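Local coordinates for protein ribonucleoside-diphosphate reductase subunit beta (Clostridium botulinum, PDB 6ZJK) that probably serves as the di-iron small subunit of a class I ribonucleotide reductase, supplying the radical that starts the reduction of ribonucleotides to deoxyribonucleotides in its partner subunit, at residues M272-G275 and V276-E279; A196-A199 and N200-L203; I280-G283 and Q284-N288; E266-R269 and Q270-R273. All coordinates share one frame; numbering follows the deposited sequence.

In the fold
Three of the four contacts follow one another along helix 262-287: contact 4 (266-273) comes first, contact 1 (272-279) overlaps it at Met272 and Arg273, and contact 3 (280-288) carries the helix to its end. Contact 2 (196-203) comes earlier in the chain, on helix 190-220. Its centre lies about 11 Å from that of contact 4 and 12 Å from that of contact 1, and it touches both, Met198 and Ile202 packing against Phe268, Met271 and Met272. Contact 3 lies about 21 Å from contact 2, centre to centre. In this all-helical ribonucleotide reductase fold, helix 262-287 thus covers a helix that itself supplies the iron ligand Glu204.

Contact 1 (M272-G275 and V276-E279); sequences MRMG and VEHE
The imidazole of His278 has Met274 O over one face, 3.4 Å above the ring plane and displaced toward the rim, while Phe176 of helix 168-186 meets the ring edge-to-face. His278 and Met274 belong to the middle of helix 262-287, one of the long helices of the ribonucleotide reductase small-subunit fold. Met274 O also takes the backbone N-H of His278, so the ring sits over a carbonyl that its own main chain already holds. One residue earlier along the chain, Arg273 and Glu277 form an i to i+4 salt bridge, NH1 to OE2, 2.6 Å. Here the guanidinium and carboxylate planes are turned 63° apart, and OE2 approaches obliquely. The arginine chain runs out with CG anti to the backbone N (chi1 -168°) and bends at chi3, which brings NH1 round to the carboxylate; NE is held by Gln270. On the buried side, Met272 and Val276 pack against helix 296-313, both touching Ser307. Glu279 turns inward instead: its OE1 pairs with Arg173 and OE2 with Ser210, tying three helices together. Between Met272 and Val276 the side-chain touch is made by SD and CG2, 4.1 Å apart.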
loop_
_atom_site.group_PDB
_atom_site.type_symbol
_atom_site.label_atom_id
_atom_site.label_comp_id
_atom_site.label_asym_id
_atom_site.label_seq_id
_atom_site.Cartn_x
_atom_site.Cartn_y
_atom_site.Cartn_z
ATOM N N MET A 272 17.253 -13.560 16.611
ATOM C CA MET A 272 18.143 -13.601 15.521
ATOM C C MET A 272 18.924 -14.927 15.472
ATOM O O MET A 272 19.190 -15.409 14.426
ATOM C CB MET A 272 19.050 -12.430 15.631
ATOM C CG MET A 272 20.110 -12.306 14.616
ATOM S SD MET A 272 19.585 -12.058 12.940
ATOM C CE MET A 272 19.367 -10.325 12.781
ATOM N N ARG A 273 19.314 -15.465 16.625
ATOM C CA ARG A 273 20.026 -16.725 16.709
ATOM C C ARG A 273 19.190 -17.839 16.106
ATOM O O ARG A 273 19.659 -18.570 15.329
ATOM C CB ARG A 273 20.418 -17.059 18.145
ATOM C CG ARG A 273 21.406 -18.211 18.270
ATOM C CD ARG A 273 21.628 -18.712 19.667
ATOM N NE ARG A 273 20.372 -19.134 20.244
ATOM C CZ ARG A 273 19.897 -20.354 20.138
ATOM N NH1 ARG A 273 20.615 -21.254 19.517
ATOM N NH2 ARG A 273 18.727 -20.687 20.640
ATOM N N MET A 274 17.940 -17.924 16.491
ATOM C CA MET A 274 17.167 -18.992 15.935
ATOM C C MET A 274 16.903 -18.771 14.476
ATOM O O MET A 274 17.109 -19.628 13.678
ATOM C CB MET A 274 15.834 -19.042 16.606
ATOM C CG MET A 274 15.824 -19.464 18.043
ATOM S SD MET A 274 16.083 -21.224 18.294
ATOM C CE MET A 274 16.071 -21.281 20.070
ATOM N N GLY A 275 16.685 -17.572 14.000
ATOM C CA GLY A 275 16.521 -17.310 12.609
ATOM C C GLY A 275 17.711 -17.704 11.824
ATOM O O GLY A 275 17.550 -18.235 10.791
ATOM N N VAL A 276 18.891 -17.401 12.310
ATOM C CA VAL A 276 20.127 -17.791 11.690
ATOM C C VAL A 276 20.225 -19.318 11.604
ATOM O O VAL A 276 20.571 -19.832 10.620
ATOM C CB VAL A 276 21.352 -17.231 12.430
ATOM C CG1 VAL A 276 22.618 -17.668 11.788
ATOM C CG2 VAL A 276 21.322 -15.721 12.483
ATOM N N GLU A 277 19.881 -20.008 12.652
ATOM C CA GLU A 277 19.966 -21.441 12.680
ATOM C C GLU A 277 19.010 -22.063 11.676
ATOM O O GLU A 277 19.382 -22.891 10.926
ATOM C CB GLU A 277 19.776 -21.947 14.091
ATOM C CG GLU A 277 21.065 -21.981 14.902
ATOM C CD GLU A 277 20.832 -22.110 16.389
ATOM O OE1 GLU A 277 19.844 -22.723 16.773
ATOM O OE2 GLU A 277 21.622 -21.574 17.184
ATOM N N HIS A 278 17.785 -21.600 11.656
ATOM C CA HIS A 278 16.813 -22.041 10.703
ATOM C C HIS A 278 17.242 -21.802 9.264
ATOM O O HIS A 278 17.167 -22.668 8.485
ATOM C CB HIS A 278 15.499 -21.334 10.902
ATOM C CG HIS A 278 14.777 -21.706 12.139
ATOM N ND1 HIS A 278 13.603 -21.114 12.507
ATOM C CD2 HIS A 278 15.059 -22.597 13.105
ATOM C CE1 HIS A 278 13.186 -21.624 13.639
ATOM N NE2 HIS A 278 14.051 -22.529 14.024
ATOM N N GLU A 279 17.718 -20.630 8.927
ATOM C CA GLU A 279 18.072 -20.277 7.557
ATOM C C GLU A 279 19.269 -21.085 7.054
ATOM O O GLU A 279 19.326 -21.454 5.877
ATOM C CB GLU A 279 18.322 -18.770 7.470
ATOM C CG GLU A 279 18.471 -18.246 6.076
ATOM C CD GLU A 279 17.259 -18.580 5.183
ATOM O OE1 GLU A 279 16.093 -18.523 5.646
ATOM O OE2 GLU A 279 17.485 -18.962 4.020
#

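Contact 2 (A196-A199 and N200-L203); sequences AIMA and NYIL
Ala196 O takes two donors from Asn200: the backbone N at 3.2 Å and, as a weak bond, the side-chain ND2 at 3.5 Å. The amide is therefore bent back over the preceding turn, and its other end is used as well, since OD1 accepts from Gln110 NE2 on helix 90-118. With both ends of the carboxamide engaged, the rotation of the group about its last torsion is probably well defined inside the buried core. The next three backbone donors are satisfied in the same i to i+4 pattern: Tyr201 N by Ile197 O, Ile202 N by Met198 O at 3.0 Å, and Leu203 N by Ala199 O at 2.9 Å. These are two regular turns of helix 190-220 in the helical bundle that houses the iron site, ending one residue short of the ligand Glu204; the side chain of Leu203 is about 6 Å from an iron ion. Tyr201 sends its hydroxyl away from the turn, where OH is hydrogen-bonded to Arg310 O and to Gln246 NE2. Met198 fills the apolar side. A first torsion of -174° carries its CG away from the backbone N, and a fold at chi2 lays SD at the edge of the tyrosine ring, near its plane and 4.2 Å from Tyr201 CD2. The methyl then continues to Ile202, Met198 CE standing 3.9 Å from Ile202 CD1.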
loop_
_atom_site.group_PDB
_atom_site.type_symbol
_atom_site.label_atom_id
_atom_site.label_comp_id
_atom_site.label_asym_id
_atom_site.label_seq_id
_atom_site.Cartn_x
_atom_site.Cartn_y
_atom_site.Cartn_z
ATOM N N ALA A 196 7.201 -8.687 16.957
ATOM C CA ALA A 196 6.846 -8.719 15.568
ATOM C C ALA A 196 7.691 -7.778 14.737
ATOM O O ALA A 196 7.939 -8.031 13.603
ATOM C CB ALA A 196 5.410 -8.410 15.383
ATOM N N ILE A 197 8.138 -6.691 15.327
ATOM C CA ILE A 197 8.937 -5.755 14.612
ATOM C C ILE A 197 10.279 -6.365 14.359
ATOM O O ILE A 197 10.810 -6.254 13.331
ATOM C CB ILE A 197 9.104 -4.436 15.387
ATOM C CG1 ILE A 197 7.773 -3.736 15.585
ATOM C CG2 ILE A 197 10.090 -3.539 14.704
ATOM C CD1 ILE A 197 7.200 -3.096 14.389
ATOM N N MET A 198 10.799 -7.057 15.334
ATOM C CA MET A 198 12.081 -7.698 15.211
ATOM C C MET A 198 11.987 -8.850 14.208
ATOM O O MET A 198 12.861 -9.060 13.463
ATOM C CB MET A 198 12.596 -8.087 16.607
ATOM C CG MET A 198 13.985 -8.640 16.733
ATOM S SD MET A 198 15.356 -7.741 16.156
ATOM C CE MET A 198 16.556 -8.994 16.017
ATOM N N ALA A 199 10.866 -9.537 14.177
ATOM C CA ALA A 199 10.637 -10.610 13.217
ATOM C C ALA A 199 10.743 -10.109 11.794
ATOM O O ALA A 199 11.398 -10.689 10.986
ATOM C CB ALA A 199 9.310 -11.209 13.447
ATOM N N ASN A 200 10.088 -9.002 11.507
ATOM C CA ASN A 200 10.184 -8.380 10.236
ATOM C C ASN A 200 11.585 -8.103 9.843
ATOM O O ASN A 200 11.948 -8.344 8.761
ATOM C CB ASN A 200 9.541 -7.030 10.328
ATOM C CG ASN A 200 8.257 -6.949 9.625
ATOM O OD1 ASN A 200 8.224 -6.865 8.446
ATOM N ND2 ASN A 200 7.190 -6.962 10.362
ATOM N N TYR A 201 12.359 -7.505 10.739
ATOM C CA TYR A 201 13.747 -7.153 10.493
ATOM C C TYR A 201 14.554 -8.388 10.130
ATOM O O TYR A 201 15.282 -8.391 9.212
ATOM C CB TYR A 201 14.328 -6.371 11.693
ATOM C CG TYR A 201 15.731 -5.877 11.556
ATOM C CD1 TYR A 201 16.094 -5.108 10.526
ATOM C CD2 TYR A 201 16.689 -6.185 12.491
ATOM C CE1 TYR A 201 17.369 -4.694 10.383
ATOM C CE2 TYR A 201 17.964 -5.749 12.362
ATOM C CZ TYR A 201 18.290 -4.996 11.311
ATOM O OH TYR A 201 19.501 -4.560 11.103
ATOM N N ILE A 202 14.353 -9.458 10.851
ATOM C CA ILE A 202 15.030 -10.705 10.564
ATOM C C ILE A 202 14.658 -11.237 9.185
ATOM O O ILE A 202 15.499 -11.509 8.413
ATOM C CB ILE A 202 14.732 -11.739 11.627
ATOM C CG1 ILE A 202 15.466 -11.387 12.897
ATOM C CG2 ILE A 202 15.137 -13.104 11.153
ATOM C CD1 ILE A 202 14.913 -12.029 14.112
ATOM N N LEU A 203 13.374 -11.258 8.899
ATOM C CA LEU A 203 12.846 -11.736 7.635
ATOM C C LEU A 203 13.482 -11.091 6.457
ATOM O O LEU A 203 13.958 -11.733 5.623
ATOM C CB LEU A 203 11.350 -11.600 7.597
ATOM C CG LEU A 203 10.602 -11.950 6.310
ATOM C CD1 LEU A 203 9.164 -12.216 6.594
ATOM C CD2 LEU A 203 10.745 -10.970 5.208
#

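Contact 3 (I280-G283 and Q284-N288); sequences IQWG and QYVTN
Gly283 O is gripped twice by Thr287, by the hydroxyl OG1 at 2.6 Å and by the backbone N at 3.3 Å. The hydroxyl can reach back because chi1 of 47° places OG1 between the threonine's own N and carbonyl carbon, facing the preceding turn. This is the familiar return of a helical threonine to the carbonyl four residues earlier, here in the last turn of helix 262-287; Asn288, with positive phi, leaves the helix while its N still bonds to Gln284 O. On another side of the helix Val286 lays CG1 over one face of the Trp282 indole. This is a CH-pi contact: the methyl is 3.7 Å from the centroid of the six-membered ring and only 8° off the ring normal. Tyr285 meets the same indole differently, Trp282 CE3 lying at the edge of the phenol ring, 4.3 Å from Tyr285 CD2. The phenol itself stacks with His169, and its OH is hydrogen-bonded to Asp167. Gln284 runs alongside Ile280, both pointing the same way, so that the amide skirts the isoleucine branch, Gln284 NE2 being 3.7 Å from Ile280 CG2; that NE2 bonds to Asp296 O, at the start of helix 296-313. The end of the helix therefore meets its surroundings by different chemistry on different sides: the indole packs on helices 90-118 and 168-186, against Phe102 and Leu170 among others, the glutamine amide bonds to the next helix, and the threonine hydroxyl is satisfied within its own helix.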
loop_
_atom_site.group_PDB
_atom_site.type_symbol
_atom_site.label_atom_id
_atom_site.label_comp_id
_atom_site.label_asym_id
_atom_site.label_seq_id
_atom_site.Cartn_x
_atom_site.Cartn_y
_atom_site.Cartn_z
ATOM N N ILE A 280 20.243 -21.352 7.920
ATOM C CA ILE A 280 21.381 -22.183 7.526
ATOM C C ILE A 280 20.916 -23.603 7.217
ATOM O O ILE A 280 21.279 -24.199 6.191
ATOM C CB ILE A 280 22.444 -22.182 8.635
ATOM C CG1 ILE A 280 23.096 -20.804 8.768
ATOM C CG2 ILE A 280 23.511 -23.226 8.349
ATOM C CD1 ILE A 280 24.101 -20.715 9.929
ATOM N N GLN A 281 20.128 -24.171 8.128
ATOM C CA GLN A 281 19.665 -25.533 7.882
ATOM C C GLN A 281 18.768 -25.616 6.647
ATOM O O GLN A 281 18.931 -26.514 5.818
ATOM C CB GLN A 281 18.901 -25.991 9.110
ATOM C CG GLN A 281 19.002 -27.436 9.424
ATOM C CD GLN A 281 18.131 -27.785 10.604
ATOM O OE1 GLN A 281 18.439 -28.719 11.369
ATOM N NE2 GLN A 281 17.075 -27.017 10.799
ATOM N N TRP A 282 17.962 -24.591 6.340
ATOM C CA TRP A 282 17.150 -24.557 5.127
ATOM C C TRP A 282 18.029 -24.421 3.892
ATOM O O TRP A 282 17.820 -25.124 2.898
ATOM C CB TRP A 282 16.150 -23.392 5.212
ATOM C CG TRP A 282 15.471 -23.010 3.909
ATOM C CD1 TRP A 282 15.768 -21.940 3.116
ATOM C CD2 TRP A 282 14.362 -23.676 3.276
ATOM N NE1 TRP A 282 14.925 -21.901 2.028
ATOM C CE2 TRP A 282 14.054 -22.955 2.102
ATOM C CE3 TRP A 282 13.606 -24.812 3.584
ATOM C CZ2 TRP A 282 13.025 -23.337 1.232
ATOM C CZ3 TRP A 282 12.580 -25.196 2.714
ATOM C CH2 TRP A 282 12.301 -24.457 1.555
ATOM N N GLY A 283 19.025 -23.528 3.948
ATOM C CA GLY A 283 19.921 -23.341 2.817
ATOM C C GLY A 283 20.696 -24.596 2.462
ATOM O O GLY A 283 20.856 -24.924 1.284
ATOM N N GLN A 284 21.061 -25.336 3.468
ATOM C CA GLN A 284 21.787 -26.531 3.278
ATOM C C GLN A 284 20.858 -27.617 2.721
ATOM O O GLN A 284 21.219 -28.363 1.899
ATOM C CB GLN A 284 22.435 -26.941 4.616
ATOM C CG GLN A 284 23.686 -26.148 4.986
ATOM C CD GLN A 284 24.141 -26.343 6.390
ATOM O OE1 GLN A 284 23.428 -26.825 7.207
ATOM N NE2 GLN A 284 25.337 -25.964 6.659
ATOM N N TYR A 285 19.633 -27.616 3.166
ATOM C CA TYR A 285 18.681 -28.661 2.793
ATOM C C TYR A 285 18.302 -28.589 1.313
ATOM O O TYR A 285 18.256 -29.621 0.627
ATOM C CB TYR A 285 17.442 -28.558 3.688
ATOM C CG TYR A 285 16.255 -29.354 3.191
ATOM C CD1 TYR A 285 16.278 -30.748 3.188
ATOM C CD2 TYR A 285 15.099 -28.710 2.745
ATOM C CE1 TYR A 285 15.194 -31.486 2.738
ATOM C CE2 TYR A 285 13.992 -29.444 2.296
ATOM C CZ TYR A 285 14.051 -30.827 2.293
ATOM O OH TYR A 285 12.966 -31.563 1.844
ATOM N N VAL A 286 18.048 -27.375 0.802
ATOM C CA VAL A 286 17.593 -27.223 -0.579
ATOM C C VAL A 286 18.753 -27.300 -1.566
ATOM O O VAL A 286 18.556 -27.724 -2.710
ATOM C CB VAL A 286 16.796 -25.912 -0.773
ATOM C CG1 VAL A 286 15.574 -25.882 0.129
ATOM C CG2 VAL A 286 17.661 -24.711 -0.541
ATOM N N THR A 287 19.944 -26.918 -1.155
ATOM C CA THR A 287 21.042 -27.006 -2.071
ATOM C C THR A 287 21.597 -28.427 -2.149
ATOM O O THR A 287 22.036 -28.813 -3.163
ATOM C CB THR A 287 22.168 -26.022 -1.768
ATOM O OG1 THR A 287 22.482 -26.065 -0.395
ATOM C CG2 THR A 287 21.750 -24.643 -2.110
ATOM N N ASN A 288 21.600 -29.159 -1.055
ATOM C CA ASN A 288 22.100 -30.532 -0.995
ATOM C C ASN A 288 23.461 -30.750 -1.651
ATOM O O ASN A 288 23.648 -31.734 -2.261
ATOM C CB ASN A 288 21.071 -31.465 -1.629
ATOM C CG ASN A 288 21.297 -32.927 -1.320
ATOM O OD1 ASN A 288 21.628 -33.295 -0.240
ATOM N ND2 ASN A 288 21.049 -33.754 -2.281
#

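Contact 4 (E266-R269 and Q270-R273); sequences EEFR and QMMR
Side chains one turn apart on helix 262-287 make this local contact, in the early part of the helix, where one side packs on helix 190-220 of the ribonucleotide reductase small-subunit fold and another carries a row of polar groups. Glu266 begins that row. Its OE2 receives NH1 of Arg269 in a salt bridge of 3.3 Å, on the syn lone pair and at the edge of the guanidinium, only 1° out of its plane. The same oxygen takes a weak hydrogen bond from Gln270 NE2 at 3.5 Å, the amide and carboxylate planes standing 31° apart. With chi1 at -169° the glutamate leaves the helix opposite its own N, and the bend at chi2 swings the carboxylate toward the following turn. Arg269 is held from outside too, its NE donating to Lys317 O, so the guanidinium joins the helix to the segment that follows helix 296-313. On the packed side Phe268 lies against Leu194 and Met198. Met271 brings its sulfur obliquely to that ring, SD 4.3 Å from Phe268 CD1, and also touches Ile202. The main chain bonds in ordinary helical fashion, with Gln270 N to Glu266 O at 3.0 Å and Met272 N to Phe268 O at 3.1 Å. Past its weak bond to the glutamate, the Gln270 amide works in the other direction as an acceptor: Arg273, whose NH1 is paired with Glu277, donates from NE to Gln270 OE1 at 2.8 Å, coming from above the carbonyl plane.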
loop_
_atom_site.group_PDB
_atom_site.type_symbol
_atom_site.label_atom_id
_atom_site.label_comp_id
_atom_site.label_asym_id
_atom_site.label_seq_id
_atom_site.Cartn_x
_atom_site.Cartn_y
_atom_site.Cartn_z
ATOM N N GLU A 266 18.018 -8.902 24.991
ATOM C CA GLU A 266 18.567 -10.250 24.842
ATOM C C GLU A 266 17.574 -11.165 24.136
ATOM O O GLU A 266 17.969 -12.001 23.317
ATOM C CB GLU A 266 18.954 -10.827 26.208
ATOM C CG GLU A 266 19.785 -12.116 26.136
ATOM C CD GLU A 266 21.053 -11.948 25.302
ATOM O OE1 GLU A 266 21.705 -10.884 25.394
ATOM O OE2 GLU A 266 21.411 -12.886 24.557
ATOM N N GLU A 267 16.275 -10.977 24.377
ATOM C CA GLU A 267 15.316 -11.785 23.627
ATOM C C GLU A 267 15.366 -11.470 22.131
ATOM O O GLU A 267 15.283 -12.374 21.292
ATOM C CB GLU A 267 13.915 -11.544 24.193
ATOM C CG GLU A 267 13.806 -11.642 25.688
ATOM C CD GLU A 267 12.366 -11.527 26.156
ATOM O OE1 GLU A 267 11.453 -11.928 25.391
ATOM O OE2 GLU A 267 12.147 -11.010 27.275
ATOM N N PHE A 268 15.672 -10.239 21.724
ATOM C CA PHE A 268 15.898 -9.946 20.312
ATOM C C PHE A 268 17.127 -10.675 19.775
ATOM O O PHE A 268 17.120 -11.160 18.637
ATOM C CB PHE A 268 16.048 -8.435 20.110
ATOM C CG PHE A 268 14.756 -7.659 20.252
ATOM C CD1 PHE A 268 13.540 -8.315 20.397
ATOM C CD2 PHE A 268 14.759 -6.274 20.172
ATOM C CE1 PHE A 268 12.352 -7.604 20.500
ATOM C CE2 PHE A 268 13.568 -5.542 20.276
ATOM C CZ PHE A 268 12.366 -6.211 20.442
ATOM N N ARG A 269 18.212 -10.717 20.551
ATOM C CA ARG A 269 19.424 -11.413 20.127
ATOM C C ARG A 269 19.164 -12.900 19.896
ATOM O O ARG A 269 19.743 -13.498 18.982
ATOM C CB ARG A 269 20.558 -11.187 21.132
ATOM C CG ARG A 269 21.179 -9.787 21.005
ATOM C CD ARG A 269 22.324 -9.516 21.962
ATOM N NE ARG A 269 23.628 -9.863 21.423
ATOM C CZ ARG A 269 24.286 -10.987 21.695
ATOM N NH1 ARG A 269 23.770 -11.891 22.517
ATOM N NH2 ARG A 269 25.460 -11.203 21.145
ATOM N N GLN A 270 18.310 -13.490 20.697
ATOM C CA GLN A 270 17.991 -14.882 20.566
ATOM C C GLN A 270 17.077 -15.178 19.399
ATOM O O GLN A 270 17.116 -16.249 18.858
ATOM C CB GLN A 270 17.363 -15.425 21.819
ATOM C CG GLN A 270 18.335 -15.551 22.960
ATOM C CD GLN A 270 19.561 -16.360 22.647
ATOM O OE1 GLN A 270 19.467 -17.523 22.387
ATOM N NE2 GLN A 270 20.715 -15.746 22.726
ATOM N N MET A 271 16.270 -14.203 19.000
ATOM C CA MET A 271 15.385 -14.322 17.877
ATOM C C MET A 271 16.255 -14.383 16.682
ATOM O O MET A 271 16.036 -15.153 15.831
ATOM C CB MET A 271 14.455 -13.122 17.781
ATOM C CG MET A 271 13.353 -13.089 18.810
ATOM S SD MET A 271 12.042 -11.917 18.526
ATOM C CE MET A 271 11.449 -12.428 16.964
ATOM N N MET A 272 17.253 -13.560 16.611
ATOM C CA MET A 272 18.143 -13.601 15.521
ATOM C C MET A 272 18.924 -14.927 15.472
ATOM O O MET A 272 19.190 -15.409 14.426
ATOM C CB MET A 272 19.050 -12.430 15.631
ATOM C CG MET A 272 20.110 -12.306 14.616
ATOM S SD MET A 272 19.585 -12.058 12.940
ATOM C CE MET A 272 19.367 -10.325 12.781
ATOM N N ARG A 273 19.314 -15.465 16.625
ATOM C CA ARG A 273 20.026 -16.725 16.709
ATOM C C ARG A 273 19.190 -17.839 16.106
ATOM O O ARG A 273 19.659 -18.570 15.329
ATOM C CB ARG A 273 20.418 -17.059 18.145
ATOM C CG ARG A 273 21.406 -18.211 18.270
ATOM C CD ARG A 273 21.628 -18.712 19.667
ATOM N NE ARG A 273 20.372 -19.134 20.244
ATOM C CZ ARG A 273 19.897 -20.354 20.138
ATOM N NH1 ARG A 273 20.615 -21.254 19.517
ATOM N NH2 ARG A 273 18.727 -20.687 20.640
#